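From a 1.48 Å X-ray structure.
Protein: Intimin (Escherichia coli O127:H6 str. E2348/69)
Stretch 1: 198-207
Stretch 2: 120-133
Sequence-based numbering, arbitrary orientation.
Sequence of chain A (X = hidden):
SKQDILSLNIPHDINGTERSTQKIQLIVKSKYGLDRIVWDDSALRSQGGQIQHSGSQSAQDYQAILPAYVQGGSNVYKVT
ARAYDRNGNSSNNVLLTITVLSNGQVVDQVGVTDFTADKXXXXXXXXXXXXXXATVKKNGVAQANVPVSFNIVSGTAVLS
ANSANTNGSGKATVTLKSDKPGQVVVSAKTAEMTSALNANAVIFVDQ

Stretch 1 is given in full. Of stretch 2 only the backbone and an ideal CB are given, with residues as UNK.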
ATOM      1  N   ASN A 198      -4.088  14.404   5.230  1.00 12.32           N
ATOM      2  CA  ASN A 198      -5.209  15.317   5.025  1.00 13.00           C
ATOM      3  C   ASN A 198      -6.196  14.754   4.010  1.00 13.02           C
ATOM      4  O   ASN A 198      -5.800  14.285   2.939  1.00 16.18           O
ATOM      5  CB  ASN A 198      -4.716  16.661   4.485  1.00 13.81           C
ATOM      6  CG  ASN A 198      -3.962  17.473   5.513  1.00 16.66           C
ATOM      7  OD1 ASN A 198      -3.856  17.088   6.671  1.00 15.04           O
ATOM      8  ND2 ASN A 198      -3.430  18.608   5.086  1.00 20.00           N
ATOM      9  N   ALA A 199      -7.479  14.829   4.332  1.00 13.17           N
ATOM     10  CA  ALA A 199      -8.511  14.586   3.341  1.00 13.76           C
ATOM     11  C   ALA A 199      -8.602  15.777   2.380  1.00 14.92           C
ATOM     12  O   ALA A 199      -8.119  16.873   2.661  1.00 15.98           O
ATOM     13  CB  ALA A 199      -9.872  14.441   4.020  1.00 15.00           C
ATOM     14  N   ASN A 200      -9.258  15.551   1.243  1.00 16.79           N
ATOM     15  CA  ASN A 200      -9.535  16.653   0.337  1.00 20.96           C
ATOM     16  C   ASN A 200     -10.464  17.653   1.021  1.00 19.25           C
ATOM     17  O   ASN A 200     -11.282  17.295   1.869  1.00 18.69           O
ATOM     18  CB  ASN A 200     -10.199  16.142  -0.940  1.00 26.65           C
ATOM     19  CG  ASN A 200      -9.232  15.424  -1.858  1.00 31.86           C
ATOM     20  OD1 ASN A 200      -8.013  15.570  -1.741  1.00 31.75           O
ATOM     21  ND2 ASN A 200      -9.774  14.647  -2.789  1.00 38.66           N
ATOM     22  N   ALA A 201     -10.319  18.922   0.657  1.00 18.64           N
ATOM     23  CA  ALA A 201     -11.159  19.951   1.240  1.00 19.24           C
ATOM     24  C   ALA A 201     -12.609  19.678   0.887  1.00 21.00           C
ATOM     25  O   ALA A 201     -12.914  19.182  -0.200  1.00 22.57           O
ATOM     26  CB  ALA A 201     -10.763  21.323   0.694  1.00 19.91           C
ATOM     27  N   VAL A 202     -13.500  19.989   1.829  1.00 17.64           N
ATOM     28  CA  VAL A 202     -14.934  20.028   1.596  1.00 18.00           C
ATOM     29  C   VAL A 202     -15.368  21.468   1.814  1.00 18.91           C
ATOM     30  O   VAL A 202     -14.645  22.275   2.391  1.00 19.13           O
ATOM     31  CB  VAL A 202     -15.708  19.073   2.518  1.00 17.40           C
ATOM     32  CG1 VAL A 202     -15.255  17.638   2.299  1.00 17.57           C
ATOM     33  CG2 VAL A 202     -15.529  19.470   3.978  1.00 17.29           C
ATOM     34  N   ILE A 203     -16.561  21.790   1.337  1.00 19.45           N
ATOM     35  CA  ILE A 203     -17.076  23.152   1.419  1.00 22.08           C
ATOM     36  C   ILE A 203     -18.459  23.119   2.049  1.00 22.77           C
ATOM     37  O   ILE A 203     -19.323  22.342   1.625  1.00 22.05           O
ATOM     38  CB  ILE A 203     -17.104  23.836   0.036  1.00 26.23           C
ATOM     39  CG1 ILE A 203     -17.497  25.305   0.186  1.00 32.44           C
ATOM     40  CG2 ILE A 203     -18.062  23.112  -0.904  1.00 26.37           C
ATOM     41  CD1 ILE A 203     -17.146  26.152  -1.026  1.00 38.08           C
ATOM     42  N   PHE A 204     -18.682  23.985   3.034  1.00 20.92           N
ATOM     43  CA  PHE A 204     -20.013  24.187   3.601  1.00 21.24           C
ATOM     44  C   PHE A 204     -20.624  25.417   2.942  1.00 22.31           C
ATOM     45  O   PHE A 204     -19.961  26.454   2.815  1.00 23.31           O
ATOM     46  CB  PHE A 204     -19.927  24.362   5.118  1.00 21.30           C
ATOM     47  CG  PHE A 204     -19.616  23.085   5.861  1.00 19.99           C
ATOM     48  CD1 PHE A 204     -20.629  22.228   6.256  1.00 19.64           C
ATOM     49  CD2 PHE A 204     -18.305  22.731   6.148  1.00 19.41           C
ATOM     50  CE1 PHE A 204     -20.354  21.062   6.935  1.00 18.74           C
ATOM     51  CE2 PHE A 204     -18.024  21.559   6.825  1.00 18.50           C
ATOM     52  CZ  PHE A 204     -19.045  20.721   7.217  1.00 18.17           C
ATOM     53  N   VAL A 205     -21.885  25.293   2.514  1.00 22.64           N
ATOM     54  CA  VAL A 205     -22.529  26.268   1.641  1.00 24.34           C
ATOM     55  C   VAL A 205     -23.772  26.838   2.314  1.00 24.83           C
ATOM     56  O   VAL A 205     -24.547  26.107   2.941  1.00 26.06           O
ATOM     57  CB  VAL A 205     -22.899  25.623   0.286  1.00 27.70           C
ATOM     58  CG1 VAL A 205     -23.407  26.674  -0.693  1.00 31.92           C
ATOM     59  CG2 VAL A 205     -21.704  24.876  -0.302  1.00 30.18           C
ATOM     60  N   ASP A 206     -23.967  28.141   2.169  1.00 27.10           N
ATOM     61  CA  ASP A 206     -25.195  28.766   2.637  1.00 33.60           C
ATOM     62  C   ASP A 206     -26.284  28.620   1.579  1.00 35.00           C
ATOM     63  O   ASP A 206     -26.021  28.643   0.371  1.00 33.60           O
ATOM     64  CB  ASP A 206     -24.989  30.257   2.903  1.00 41.57           C
ATOM     65  CG  ASP A 206     -24.297  30.527   4.222  1.00 47.95           C
ATOM     66  OD1 ASP A 206     -24.418  29.694   5.146  1.00 49.20           O
ATOM     67  OD2 ASP A 206     -23.641  31.585   4.336  1.00 51.19           O
ATOM     68  N   GLN A 207     -27.518  28.466   2.044  1.00 38.52           N
ATOM     69  CA  GLN A 207     -28.654  28.286   1.148  1.00 41.71           C
ATOM     70  C   GLN A 207     -29.963  28.306   1.926  1.00 43.52           C
ATOM     71  O   GLN A 207     -29.967  28.226   3.153  1.00 44.40           O
ATOM     72  CB  GLN A 207     -28.518  26.969   0.384  1.00 43.06           C
ATOM     73  CG  GLN A 207     -28.369  25.745   1.272  1.00 46.16           C
ATOM     74  CD  GLN A 207     -28.038  24.495   0.482  1.00 49.61           C
ATOM     75  OE1 GLN A 207     -26.871  24.208   0.212  1.00 52.04           O
ATOM     76  NE2 GLN A 207     -29.066  23.743   0.102  1.00 51.56           N
ATOM     77  OXT GLN A 207     -31.043  28.403   1.346  1.00 44.58           O
ATOM     78  N   UNK A 120     -18.903  16.136  -0.895  1.00 20.80           N
ATOM     79  CA  UNK A 120     -17.970  17.220  -1.177  1.00 24.13           C
ATOM     80  C   UNK A 120     -18.466  18.554  -0.643  1.00 22.09           C
ATOM     81  O   UNK A 120     -17.684  19.510  -0.557  1.00 21.60           O
ATOM     82  CB  UNK A 120     -17.725  17.325  -2.684  1.00 24.13           C
ATOM     83  N   UNK A 121     -19.742  18.638  -0.294  1.00 22.60           N
ATOM     84  CA  UNK A 121     -20.326  19.876   0.201  1.00 23.95           C
ATOM     85  C   UNK A 121     -21.489  19.530   1.119  1.00 21.66           C
ATOM     86  O   UNK A 121     -22.052  18.429   1.060  1.00 20.21           O
ATOM     87  CB  UNK A 121     -20.783  20.774  -0.951  1.00 23.95           C
ATOM     88  N   UNK A 122     -21.819  20.476   1.991  1.00 20.75           N
ATOM     89  CA  UNK A 122     -22.929  20.311   2.919  1.00 21.02           C
ATOM     90  C   UNK A 122     -23.432  21.692   3.312  1.00 21.95           C
ATOM     91  O   UNK A 122     -22.727  22.692   3.167  1.00 22.08           O
ATOM     92  CB  UNK A 122     -22.511  19.505   4.150  1.00 21.02           C
ATOM     93  N   UNK A 123     -24.665  21.739   3.811  1.00 22.40           N
ATOM     94  CA  UNK A 123     -25.225  23.010   4.230  1.00 23.37           C
ATOM     95  C   UNK A 123     -24.546  23.499   5.503  1.00 22.68           C
ATOM     96  O   UNK A 123     -24.223  22.716   6.406  1.00 21.59           O
ATOM     97  CB  UNK A 123     -26.735  22.886   4.442  1.00 23.37           C
ATOM     98  N   UNK A 124     -24.312  24.805   5.565  1.00 23.37           N
ATOM     99  CA  UNK A 124     -23.656  25.434   6.709  1.00 22.90           C
ATOM    100  C   UNK A 124     -24.652  25.768   7.814  1.00 25.40           C
ATOM    101  O   UNK A 124     -24.712  26.899   8.300  1.00 25.15           O
ATOM    102  CB  UNK A 124     -22.924  26.703   6.267  1.00 22.90           C
ATOM    103  N   UNK A 125     -25.450  24.777   8.214  1.00 23.03           N
ATOM    104  CA  UNK A 125     -26.475  24.964   9.235  1.00 23.48           C
ATOM    105  C   UNK A 125     -26.101  24.336  10.572  1.00 22.83           C
ATOM    106  O   UNK A 125     -26.943  24.278  11.470  1.00 22.65           O
ATOM    107  CB  UNK A 125     -27.802  24.378   8.749  1.00 23.48           C
ATOM    108  N   UNK A 126     -24.864  23.884  10.730  1.00 23.43           N
ATOM    109  CA  UNK A 126     -24.479  23.205  11.947  1.00 20.23           C
ATOM    110  C   UNK A 126     -25.171  21.883  12.171  1.00 20.51           C
ATOM    111  O   UNK A 126     -25.120  21.352  13.285  1.00 21.89           O
ATOM    112  CB  UNK A 126     -24.748  24.119  13.145  1.00 20.23           C
ATOM    113  N   UNK A 127     -25.824  21.339  11.147  1.00 20.20           N
ATOM    114  CA  UNK A 127     -26.653  20.151  11.313  1.00 20.03           C
ATOM    115  C   UNK A 127     -26.282  19.073  10.298  1.00 19.49           C
ATOM    116  O   UNK A 127     -26.130  17.901  10.668  1.00 18.69           O
ATOM    117  CB  UNK A 127     -28.133  20.514  11.178  1.00 20.03           C
ATOM    118  N   UNK A 128     -26.142  19.435   9.025  1.00 19.98           N
ATOM    119  CA  UNK A 128     -25.806  18.424   8.032  1.00 19.55           C
ATOM    120  C   UNK A 128     -24.396  17.897   8.280  1.00 20.04           C
ATOM    121  O   UNK A 128     -23.460  18.674   8.467  1.00 18.06           O
ATOM    122  CB  UNK A 128     -25.925  18.995   6.617  1.00 19.55           C
ATOM    123  N   UNK A 129     -24.261  16.578   8.287  1.00 17.57           N
ATOM    124  CA  UNK A 129     -23.001  15.926   8.606  1.00 16.41           C
ATOM    125  C   UNK A 129     -22.307  15.457   7.341  1.00 16.20           C
ATOM    126  O   UNK A 129     -22.936  14.909   6.430  1.00 16.65           O
ATOM    127  CB  UNK A 129     -23.229  14.748   9.555  1.00 16.41           C
ATOM    128  N   UNK A 130     -20.995  15.682   7.297  1.00 15.58           N
ATOM    129  CA  UNK A 130     -20.096  15.029   6.347  1.00 15.14           C
ATOM    130  C   UNK A 130     -19.364  13.938   7.113  1.00 14.91           C
ATOM    131  O   UNK A 130     -18.729  14.209   8.138  1.00 14.13           O
ATOM    132  CB  UNK A 130     -19.120  16.020   5.709  1.00 15.14           C
ATOM    133  N   UNK A 131     -19.452  12.700   6.629  1.00 13.77           N
ATOM    134  CA  UNK A 131     -18.871  11.560   7.326  1.00 13.61           C
ATOM    135  C   UNK A 131     -17.579  11.151   6.637  1.00 12.75           C
ATOM    136  O   UNK A 131     -17.561  10.911   5.423  1.00 12.65           O
ATOM    137  CB  UNK A 131     -19.853  10.388   7.374  1.00 13.61           C
ATOM    138  N   UNK A 132     -16.516  11.049   7.421  1.00 11.54           N
ATOM    139  CA  UNK A 132     -15.189  10.696   6.929  1.00 11.01           C
ATOM    140  C   UNK A 132     -14.851   9.272   7.334  1.00 11.55           C
ATOM    141  O   UNK A 132     -15.205   8.821   8.422  1.00 10.45           O
ATOM    142  CB  UNK A 132     -14.134  11.669   7.459  1.00 11.01           C
ATOM    143  N   UNK A 133     -14.128   8.575   6.457  1.00 10.12           N
ATOM    144  CA  UNK A 133     -13.688   7.211   6.701  1.00  9.54           C
ATOM    145  C   UNK A 133     -12.186   7.171   6.475  1.00  9.06           C
ATOM    146  O   UNK A 133     -11.714   7.539   5.399  1.00  9.31           O
ATOM    147  CB  UNK A 133     -14.417   6.211   5.801  1.00  9.54           C
TER

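Strand 202-205 pairs in parallel with 121-123, and its backbone makes four hydrogen bonds that ask nothing of side chains in stretch 2. Position 120 offers its carbonyl, O, to Ile203 N at 3.2 Å, while its CB points away with nothing of stretch 1 nearby. Many polar residues would suit; it is Thr120.

At 121 the CB lies on the same face as Ile203, 3.4 Å from Ile203 O and 4.3 Å from Val205 CG2. A small or beta-branched residue would serve. Ser121 is found, its CB 3.6 Å from Ile203 CG2.

Position 122 turns to the other face, beside the Phe204 ring, with the ideal CB 3.9 Å from Phe204 CE1. A small apolar residue fits, and Ala122 is the one present. Its backbone works on both sides of the exchange: N donates to Ile203 O (3.1 Å), and O accepts from Val205 N (2.8 Å).

At 123 the CB leads away overall, yet the terminal carboxylate of Gln207 is close enough to attract a long basic chain; long polar ones are also plausible. Lys123, with all four chi angles t, runs past Gln207, CG to CG 3.9 Å, and its NZ donates to a water (2.7 Å) that in turn donates to Gln207 O (2.4 Å).

Position 124 points toward stretch 1, its ideal CB 3.5 Å from Asp206 OD1 and 4.0 Å from Phe204 CB. Something small suits this crowded spot. Ala124 packs its CB against Phe204 CB at 3.9 Å, while its N donates to Val205 O at 2.9 Å.

Positions 125-127 form a turn clear of stretch 1. At 125 a short polar chain such as Asp, Asn or Ser could accept from the turn's NH groups; Asp125 does so, OD1 accepting from the N atoms of 127 and 128. Positive phi at 126 favours glycine, and Gly126 is there. Many residues would do at 127, which is Thr127.

At 128 the CB points toward stretch 1 but has open space, so a longer polar chain is possible. Glu128, with chi1 and chi2 t, extends to accept from Lys123 N through OE2 at 2.8 Å. Position 129 points away and is undemanding; it is Ala129.

Position 130 faces Phe204 CZ and Val202 CG2, with the ideal CB 4.9 and 5.3 Å from them, a gap for a branched aliphatic. Ile130 fills it: CD1 lies 3.8 Å from Phe204 CZ and 3.7 Å from Val202 CG2.

Positions 131 and 133 are out of reach; extended backbone suits beta-branched residues, here Thr131 and Thr133. Between them, 132 points toward Ala199 and Val202 across a wider gap, inviting a large side chain. Tyr132 spans it, CE2 3.7 Å from Ala199 CB, and its OH donates to a water (2.7 Å) that donates to Asn200 O (2.7 Å).

Stretch 2, residues 120-133: TSAKADGTEAITYT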
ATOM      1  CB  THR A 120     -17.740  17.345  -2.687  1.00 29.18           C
ATOM      2  OG1 THR A 120     -18.975  17.645  -3.344  1.00 30.13           O
ATOM      3  CG2 THR A 120     -17.157  16.052  -3.246  1.00 32.96           C
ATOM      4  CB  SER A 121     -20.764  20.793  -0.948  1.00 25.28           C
ATOM      5  OG  SER A 121     -21.824  20.222  -1.692  1.00 29.03           O
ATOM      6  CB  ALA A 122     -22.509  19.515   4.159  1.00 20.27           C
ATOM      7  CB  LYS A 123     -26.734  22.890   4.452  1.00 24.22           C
ATOM      8  CG  LYS A 123     -27.394  24.239   4.711  1.00 26.45           C
ATOM      9  CD  LYS A 123     -28.906  24.144   4.872  1.00 29.41           C
ATOM     10  CE  LYS A 123     -29.496  25.524   5.127  1.00 27.70           C
ATOM     11  NZ  LYS A 123     -30.889  25.468   5.648  1.00 30.24           N
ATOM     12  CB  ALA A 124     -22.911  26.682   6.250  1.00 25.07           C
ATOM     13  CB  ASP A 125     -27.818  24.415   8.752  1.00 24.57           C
ATOM     14  CG  ASP A 125     -27.778  22.930   8.432  1.00 23.35           C
ATOM     15  OD1 ASP A 125     -26.698  22.303   8.533  1.00 22.17           O
ATOM     16  OD2 ASP A 125     -28.840  22.387   8.069  1.00 23.90           O
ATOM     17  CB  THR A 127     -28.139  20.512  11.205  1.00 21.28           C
ATOM     18  OG1 THR A 127     -28.426  21.617  12.076  1.00 25.13           O
ATOM     19  CG2 THR A 127     -29.000  19.345  11.618  1.00 21.14           C
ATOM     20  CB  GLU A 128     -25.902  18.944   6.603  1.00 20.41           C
ATOM     21  CG  GLU A 128     -25.668  17.787   5.618  1.00 20.03           C
ATOM     22  CD  GLU A 128     -25.880  18.128   4.159  1.00 22.07           C
ATOM     23  OE1 GLU A 128     -25.840  17.180   3.340  1.00 21.54           O
ATOM     24  OE2 GLU A 128     -26.071  19.314   3.820  1.00 22.71           O
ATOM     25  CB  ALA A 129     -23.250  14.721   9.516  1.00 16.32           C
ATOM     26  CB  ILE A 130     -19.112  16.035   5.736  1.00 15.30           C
ATOM     27  CG1 ILE A 130     -19.872  17.112   4.947  1.00 16.51           C
ATOM     28  CG2 ILE A 130     -18.099  15.315   4.852  1.00 16.90           C
ATOM     29  CD1 ILE A 130     -18.978  18.179   4.345  1.00 20.10           C
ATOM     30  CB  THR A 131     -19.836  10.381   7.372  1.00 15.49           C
ATOM     31  OG1 THR A 131     -21.041  10.798   8.036  1.00 15.38           O
ATOM     32  CG2 THR A 131     -19.223   9.218   8.121  1.00 15.89           C
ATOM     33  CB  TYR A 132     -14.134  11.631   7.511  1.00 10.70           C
ATOM     34  CG  TYR A 132     -14.155  13.037   6.968  1.00 11.37           C
ATOM     35  CD1 TYR A 132     -15.113  13.960   7.380  1.00 12.71           C
ATOM     36  CD2 TYR A 132     -13.201  13.454   6.054  1.00 11.45           C
ATOM     37  CE1 TYR A 132     -15.119  15.254   6.876  1.00 13.58           C
ATOM     38  CE2 TYR A 132     -13.200  14.742   5.550  1.00 12.29           C
ATOM     39  CZ  TYR A 132     -14.160  15.642   5.968  1.00 13.81           C
ATOM     40  OH  TYR A 132     -14.175  16.933   5.478  1.00 15.00           O
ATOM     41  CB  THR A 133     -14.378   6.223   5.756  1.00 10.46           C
ATOM     42  OG1 THR A 133     -15.796   6.285   5.934  1.00 12.93           O
ATOM     43  CG2 THR A 133     -13.898   4.798   6.032  1.00  9.75           C
TER
HETATM   44  O   HOH W   1     -31.579  28.020   4.925  1.00 34.97           O
HETATM   45  O   HOH W   2     -11.867  17.883   4.464  1.00 12.46           O
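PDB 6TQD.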